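Local coordinates for class II aldolase/adducin N-terminal domain-containing protein (Thermoplasma acidophilum, PDB 3M4R) that is of unknown function but forms the zinc-binding class II aldolase domain at the N-terminus of a larger protein that is probably an oxidoreductase of the short-chain dehydrogenase family, at residues G39-K44 with F127-H132; L190-D195 with D202-I207. All blocks are in the same frame, centred on the assembly; numbering follows the deposited sequence.

Contact 1. Residues G39-K44 with F127-H132; sequences GNTSVK and FVMHSH. With ZN (zinc ion), chain B.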
loop_
_atom_site.group_PDB
_atom_site.type_symbol
_atom_site.label_atom_id
_atom_site.label_comp_id
_atom_site.label_asym_id
_atom_site.label_seq_id
_atom_site.Cartn_x
_atom_site.Cartn_y
_atom_site.Cartn_z
ATOM N N GLY A 39 3.022 -3.859 6.942
ATOM C CA GLY A 39 2.569 -2.653 6.257
ATOM C C GLY A 39 3.560 -2.247 5.181
ATOM O O GLY A 39 4.741 -2.594 5.230
ATOM N N ASN A 40 3.089 -1.498 4.209
ATOM C CA ASN A 40 3.955 -1.124 3.139
ATOM C C ASN A 40 3.350 0.036 2.355
ATOM O O ASN A 40 2.140 0.223 2.314
ATOM C CB ASN A 40 4.341 -2.361 2.281
ATOM C CG ASN A 40 3.266 -3.411 2.249
ATOM O OD1 ASN A 40 2.247 -3.215 1.592
ATOM N ND2 ASN A 40 3.452 -4.506 2.997
ATOM N N THR A 41 4.233 0.843 1.813
ATOM C CA THR A 41 3.884 1.993 1.077
ATOM C C THR A 41 4.637 2.004 -0.248
ATOM O O THR A 41 5.656 1.282 -0.425
ATOM C CB THR A 41 4.315 3.222 1.859
ATOM O OG1 THR A 41 5.719 3.090 2.191
ATOM C CG2 THR A 41 3.458 3.341 3.168
ATOM N N SER A 42 4.207 2.903 -1.131
ATOM C CA SER A 42 4.804 3.012 -2.441
ATOM C C SER A 42 4.493 4.343 -3.096
ATOM O O SER A 42 3.555 5.015 -2.724
ATOM C CB SER A 42 4.354 1.888 -3.335
ATOM O OG SER A 42 3.003 2.021 -3.710
ATOM N N VAL A 43 5.357 4.742 -4.010
ATOM C CA VAL A 43 5.123 5.889 -4.843
ATOM C C VAL A 43 5.521 5.527 -6.286
ATOM O O VAL A 43 6.559 4.912 -6.492
ATOM C CB VAL A 43 5.893 7.116 -4.350
ATOM C CG1 VAL A 43 7.369 6.835 -4.270
ATOM C CG2 VAL A 43 5.536 8.354 -5.212
ATOM N N LYS A 44 4.671 5.885 -7.245
ATOM C CA LYS A 44 4.977 5.738 -8.664
ATOM C C LYS A 44 5.691 6.995 -9.188
ATOM O O LYS A 44 5.244 8.133 -8.983
ATOM C CB LYS A 44 3.710 5.463 -9.462
ATOM C CG LYS A 44 3.077 4.120 -9.094
ATOM C CD LYS A 44 1.729 3.949 -9.771
ATOM C CE LYS A 44 1.006 2.664 -9.271
ATOM N NZ LYS A 44 0.540 2.746 -7.841
ATOM N N PHE A 127 0.404 7.397 -5.087
ATOM C CA PHE A 127 0.779 6.927 -3.742
ATOM C C PHE A 127 -0.226 5.880 -3.273
ATOM O O PHE A 127 -1.416 6.040 -3.442
ATOM C CB PHE A 127 0.778 8.096 -2.702
ATOM C CG PHE A 127 1.900 9.065 -2.880
ATOM C CD1 PHE A 127 1.819 10.078 -3.859
ATOM C CD2 PHE A 127 3.037 8.985 -2.084
ATOM C CE1 PHE A 127 2.847 10.977 -4.033
ATOM C CE2 PHE A 127 4.099 9.900 -2.278
ATOM C CZ PHE A 127 3.993 10.884 -3.243
ATOM N N VAL A 128 0.268 4.815 -2.651
ATOM C CA VAL A 128 -0.553 3.768 -2.078
ATOM C C VAL A 128 0.035 3.442 -0.703
ATOM O O VAL A 128 1.263 3.336 -0.524
ATOM C CB VAL A 128 -0.522 2.497 -2.946
ATOM C CG1 VAL A 128 -1.325 1.376 -2.300
ATOM C CG2 VAL A 128 -1.028 2.779 -4.381
HETATM N N MSE A 129 -0.857 3.237 0.262
HETATM C CA MSE A 129 -0.476 2.875 1.617
HETATM C C MSE A 129 -1.287 1.679 2.077
HETATM O O MSE A 129 -2.507 1.629 1.910
HETATM C CB MSE A 129 -0.741 4.061 2.532
HETATM C CG MSE A 129 0.178 5.216 2.197
HETATM SE SE MSE A 129 -0.186 6.688 3.430
HETATM C CE MSE A 129 1.078 7.882 2.587
ATOM N N HIS A 130 -0.593 0.733 2.681
ATOM C CA HIS A 130 -1.157 -0.515 3.146
ATOM C C HIS A 130 -0.751 -0.714 4.611
ATOM O O HIS A 130 0.437 -0.727 4.900
ATOM C CB HIS A 130 -0.593 -1.677 2.339
ATOM C CG HIS A 130 -1.132 -3.000 2.748
ATOM N ND1 HIS A 130 -2.435 -3.168 3.178
ATOM C CD2 HIS A 130 -0.538 -4.216 2.840
ATOM C CE1 HIS A 130 -2.616 -4.443 3.484
ATOM N NE2 HIS A 130 -1.476 -5.087 3.317
ATOM N N SER A 131 -1.732 -0.906 5.503
ATOM C CA SER A 131 -1.462 -1.287 6.883
ATOM C C SER A 131 -2.270 -2.519 7.316
ATOM O O SER A 131 -3.237 -2.914 6.685
ATOM C CB SER A 131 -1.789 -0.128 7.823
ATOM O OG SER A 131 -3.190 -0.047 8.056
ATOM N N HIS A 132 -1.872 -3.088 8.435
ATOM C CA HIS A 132 -2.619 -4.145 9.070
ATOM C C HIS A 132 -3.225 -3.556 10.359
ATOM O O HIS A 132 -3.105 -4.125 11.433
ATOM C CB HIS A 132 -1.718 -5.349 9.349
ATOM C CG HIS A 132 -1.117 -5.954 8.113
ATOM N ND1 HIS A 132 -0.056 -6.828 8.172
ATOM C CD2 HIS A 132 -1.413 -5.804 6.791
ATOM C CE1 HIS A 132 0.282 -7.191 6.942
ATOM N NE2 HIS A 132 -0.532 -6.596 6.089
HETATM ZN ZN ZN B . -0.715 -7.036 4.003
HETATM O O HOH W 1 -0.068 -8.880 4.525
#
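N40 to V43 pair with H130 to F127 as antiparallel neighbours (176°) in the middle of the central sheet, near the centre of the chain. N40 with H130 and S42 with V128 are the hydrogen-bonded pairs and supply four backbone bonds. The longest runs from V128 N to S42 O, 3.3 Å, with the donor above the carbonyl plane.

T41, V43, F127 and M129 share one face, and helix 16-28 lies over it. V43 CG2 is anti to its backbone N and sits 3.5 Å above the plane of the F127 ring, offset toward the rim, a CH-pi contact. An alanine at F127 would probably leave V43 CG2 without its aromatic partner and open a gap beside helix 16-28. T41 CG2 meets M129 CG at 3.9 Å; M129 is a selenomethionine.

N40, S42, V128 and H130 occupy the other face. S42 OG packs on V128 CB and is hydrogen-bonded to H120. N40 lies beside H130, its amide plane 45° from the ring; OD1 is 3.2 Å from H130 CD2 at the ring edge. The amide has its polar partner in H120, so this approach is packing and not a hydrogen bond. G39 CA lies 3.2 Å from H130 O; a CB here would crowd that oxygen, and the backbone angles of G39 already require glycine.

H130 CG is anti to its backbone N (chi1 -180°). ND1 of this ring bonds to L190 O, which would fix its rotation, and NE2 binds zinc at 2.2 Å. H132 NE2 binds the ion at 2.1 Å, and a water is a further ligand. With E116 and H188, three histidines and a glutamate hold zinc at the end of the central sheet, as in class II aldolase domains.

Contact 2. Residues L190-D195 with D202-I207; sequences LLTFGD and DRHINI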
loop_
_atom_site.group_PDB
_atom_site.type_symbol
_atom_site.label_atom_id
_atom_site.label_comp_id
_atom_site.label_asym_id
_atom_site.label_seq_id
_atom_site.Cartn_x
_atom_site.Cartn_y
_atom_site.Cartn_z
ATOM N N LEU A 190 -5.964 -2.579 5.410
ATOM C CA LEU A 190 -6.524 -1.492 4.643
ATOM C C LEU A 190 -5.574 -1.039 3.567
ATOM O O LEU A 190 -4.357 -0.975 3.783
ATOM C CB LEU A 190 -6.800 -0.326 5.570
ATOM C CG LEU A 190 -7.353 0.975 4.962
ATOM C CD1 LEU A 190 -8.761 0.808 4.328
ATOM C CD2 LEU A 190 -7.460 1.981 6.116
ATOM N N LEU A 191 -6.150 -0.660 2.427
ATOM C CA LEU A 191 -5.464 0.086 1.419
ATOM C C LEU A 191 -6.097 1.446 1.213
ATOM O O LEU A 191 -7.323 1.569 1.033
ATOM C CB LEU A 191 -5.516 -0.656 0.112
ATOM C CG LEU A 191 -4.687 -1.940 0.036
ATOM C CD1 LEU A 191 -5.324 -2.818 -1.028
ATOM C CD2 LEU A 191 -3.192 -1.605 -0.291
ATOM N N THR A 192 -5.254 2.467 1.239
ATOM C CA THR A 192 -5.620 3.802 0.749
ATOM C C THR A 192 -4.616 4.307 -0.273
ATOM O O THR A 192 -3.519 3.760 -0.427
ATOM C CB THR A 192 -5.832 4.773 1.892
ATOM O OG1 THR A 192 -4.633 4.953 2.669
ATOM C CG2 THR A 192 -7.035 4.310 2.770
ATOM N N PHE A 193 -4.999 5.380 -0.957
ATOM C CA PHE A 193 -4.258 5.845 -2.094
ATOM C C PHE A 193 -4.660 7.277 -2.473
ATOM O O PHE A 193 -5.696 7.794 -2.027
ATOM C CB PHE A 193 -4.554 4.909 -3.267
ATOM C CG PHE A 193 -5.910 4.271 -3.180
ATOM C CD1 PHE A 193 -7.050 5.005 -3.419
ATOM C CD2 PHE A 193 -6.033 2.952 -2.806
ATOM C CE1 PHE A 193 -8.358 4.416 -3.289
ATOM C CE2 PHE A 193 -7.276 2.359 -2.667
ATOM C CZ PHE A 193 -8.463 3.090 -2.910
ATOM N N GLY A 194 -3.852 7.899 -3.310
ATOM C CA GLY A 194 -4.171 9.247 -3.786
ATOM C C GLY A 194 -3.066 9.805 -4.634
ATOM O O GLY A 194 -2.050 9.128 -4.882
ATOM N N ASP A 195 -3.258 11.028 -5.085
ATOM C CA ASP A 195 -2.351 11.698 -5.997
ATOM C C ASP A 195 -1.099 12.192 -5.278
ATOM O O ASP A 195 -0.054 12.423 -5.907
ATOM C CB ASP A 195 -3.053 12.887 -6.658
ATOM C CG ASP A 195 -4.116 12.461 -7.658
ATOM O OD1 ASP A 195 -4.083 11.326 -8.167
ATOM O OD2 ASP A 195 -4.992 13.289 -7.946
ATOM N N ASP A 202 -4.289 10.942 4.741
ATOM C CA ASP A 202 -5.517 11.439 5.393
ATOM C C ASP A 202 -6.642 10.400 5.263
ATOM O O ASP A 202 -7.432 10.198 6.198
ATOM C CB ASP A 202 -5.973 12.787 4.796
ATOM C CG ASP A 202 -5.052 13.980 5.180
ATOM O OD1 ASP A 202 -4.210 13.876 6.122
ATOM O OD2 ASP A 202 -5.221 15.060 4.546
ATOM N N ARG A 203 -6.736 9.760 4.094
ATOM C CA ARG A 203 -7.755 8.743 3.876
ATOM C C ARG A 203 -7.531 7.571 4.796
ATOM O O ARG A 203 -8.505 6.992 5.306
ATOM C CB ARG A 203 -7.773 8.222 2.439
ATOM C CG ARG A 203 -8.358 9.192 1.445
ATOM C CD ARG A 203 -8.109 8.870 -0.024
ATOM N NE ARG A 203 -8.897 9.805 -0.837
ATOM C CZ ARG A 203 -8.671 10.136 -2.098
ATOM N NH1 ARG A 203 -7.680 9.611 -2.761
ATOM N NH2 ARG A 203 -9.462 11.019 -2.693
ATOM N N HIS A 204 -6.266 7.219 5.032
ATOM C CA HIS A 204 -5.978 6.109 5.930
ATOM C C HIS A 204 -6.452 6.400 7.369
ATOM O O HIS A 204 -7.099 5.569 8.015
ATOM C CB HIS A 204 -4.485 5.804 5.930
ATOM C CG HIS A 204 -4.182 4.344 6.003
ATOM N ND1 HIS A 204 -4.031 3.561 4.871
ATOM C CD2 HIS A 204 -3.988 3.520 7.058
ATOM C CE1 HIS A 204 -3.817 2.302 5.239
ATOM N NE2 HIS A 204 -3.749 2.256 6.556
ATOM N N ILE A 205 -6.106 7.581 7.868
ATOM C CA ILE A 205 -6.452 7.956 9.246
ATOM C C ILE A 205 -7.958 8.025 9.425
ATOM O O ILE A 205 -8.496 7.450 10.376
ATOM C CB ILE A 205 -5.793 9.293 9.668
ATOM C CG1 ILE A 205 -4.264 9.179 9.674
ATOM C CG2 ILE A 205 -6.318 9.764 11.044
ATOM C CD1 ILE A 205 -3.728 7.978 10.462
ATOM N N ASN A 206 -8.631 8.721 8.506
ATOM C CA ASN A 206 -10.093 8.895 8.558
ATOM C C ASN A 206 -10.792 7.550 8.660
ATOM O O ASN A 206 -11.618 7.358 9.542
ATOM C CB ASN A 206 -10.577 9.713 7.345
ATOM C CG ASN A 206 -10.408 11.213 7.565
ATOM O OD1 ASN A 206 -10.609 11.692 8.692
ATOM N ND2 ASN A 206 -10.073 11.962 6.516
ATOM N N ILE A 207 -10.375 6.581 7.849
ATOM C CA ILE A 207 -11.005 5.258 7.863
ATOM C C ILE A 207 -10.704 4.460 9.118
ATOM O O ILE A 207 -11.622 3.885 9.739
ATOM C CB ILE A 207 -10.630 4.434 6.639
ATOM C CG1 ILE A 207 -11.332 5.013 5.394
ATOM C CG2 ILE A 207 -10.981 2.955 6.841
ATOM C CD1 ILE A 207 -10.600 4.662 4.100
#
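A beta-alpha unit brings T192 and L190, on the last strand of the sheet in sequence, against H204, R203 and I207 of helix 197-215, which follows almost at once. The short axes pass 7.6 Å apart at 143°, so the helix folds back across the strand.

H204 carries much of the contact. Its ND1 donates to T192 OG1 at 2.7 Å, and the hydroxyl oxygen lies close to the ring plane. T192 OG1 stands between its own backbone N and carbonyl carbon (chi1 62°) and is also hydrogen-bonded to A200 O in the first turn of the helix. L190 comes at the same ring from above. Its CD2 lies 3.7 Å over the centre of one face, a CH-pi contact. L190 CB and CG approach the CE1 side of the ring. The other ring nitrogen, NE2, bonds to S131 OG on the neighbouring strand. With a partner on each nitrogen and a methyl over a face, the ring has little freedom to turn.

The pairing is part of the alpha/beta build of the class II aldolase domain, in which this C-terminal helix covers one face of the central sheet. I207 extends the packing one turn on. Its CG2 meets L190 CD2 at 3.7 Å, and its CD1 meets T192 CG2 at 3.8 Å.

R203 reaches the far end of the strand. Its chain is extended from CG to NE, and NH1 donates to F193 O at 2.8 Å with an N-H...O angle of 161°. The oxygen lies in the guanidinium plane. G194 CA passes NH1 closely, and a side chain there would be crowded. NE of R203 forms a salt bridge with D181. The F193 side chain leaves on the other face of the sheet, where its ring meets F176 edge-to-face.

Both contacts are mainly buried, and they share one sheet. Contact 1 is partly exposed at K44 and H132, contact 2 at R203. Contact 1 joins two strands at the middle of the sheet; contact 2 joins the next strand to the helix that covers it. Strands 127-131 and 189-194 are neighbours, so the two touch directly. M129 N lies 2.8 Å from T192 O, a probable hydrogen bond. Contact 1 is held mainly by backbone bonds and ends at the metal. Contact 2 has no backbone-to-backbone bonds and relies on side chains. The zinc ligands belong to contact 1; contact 2 serves as second shell through L190 O.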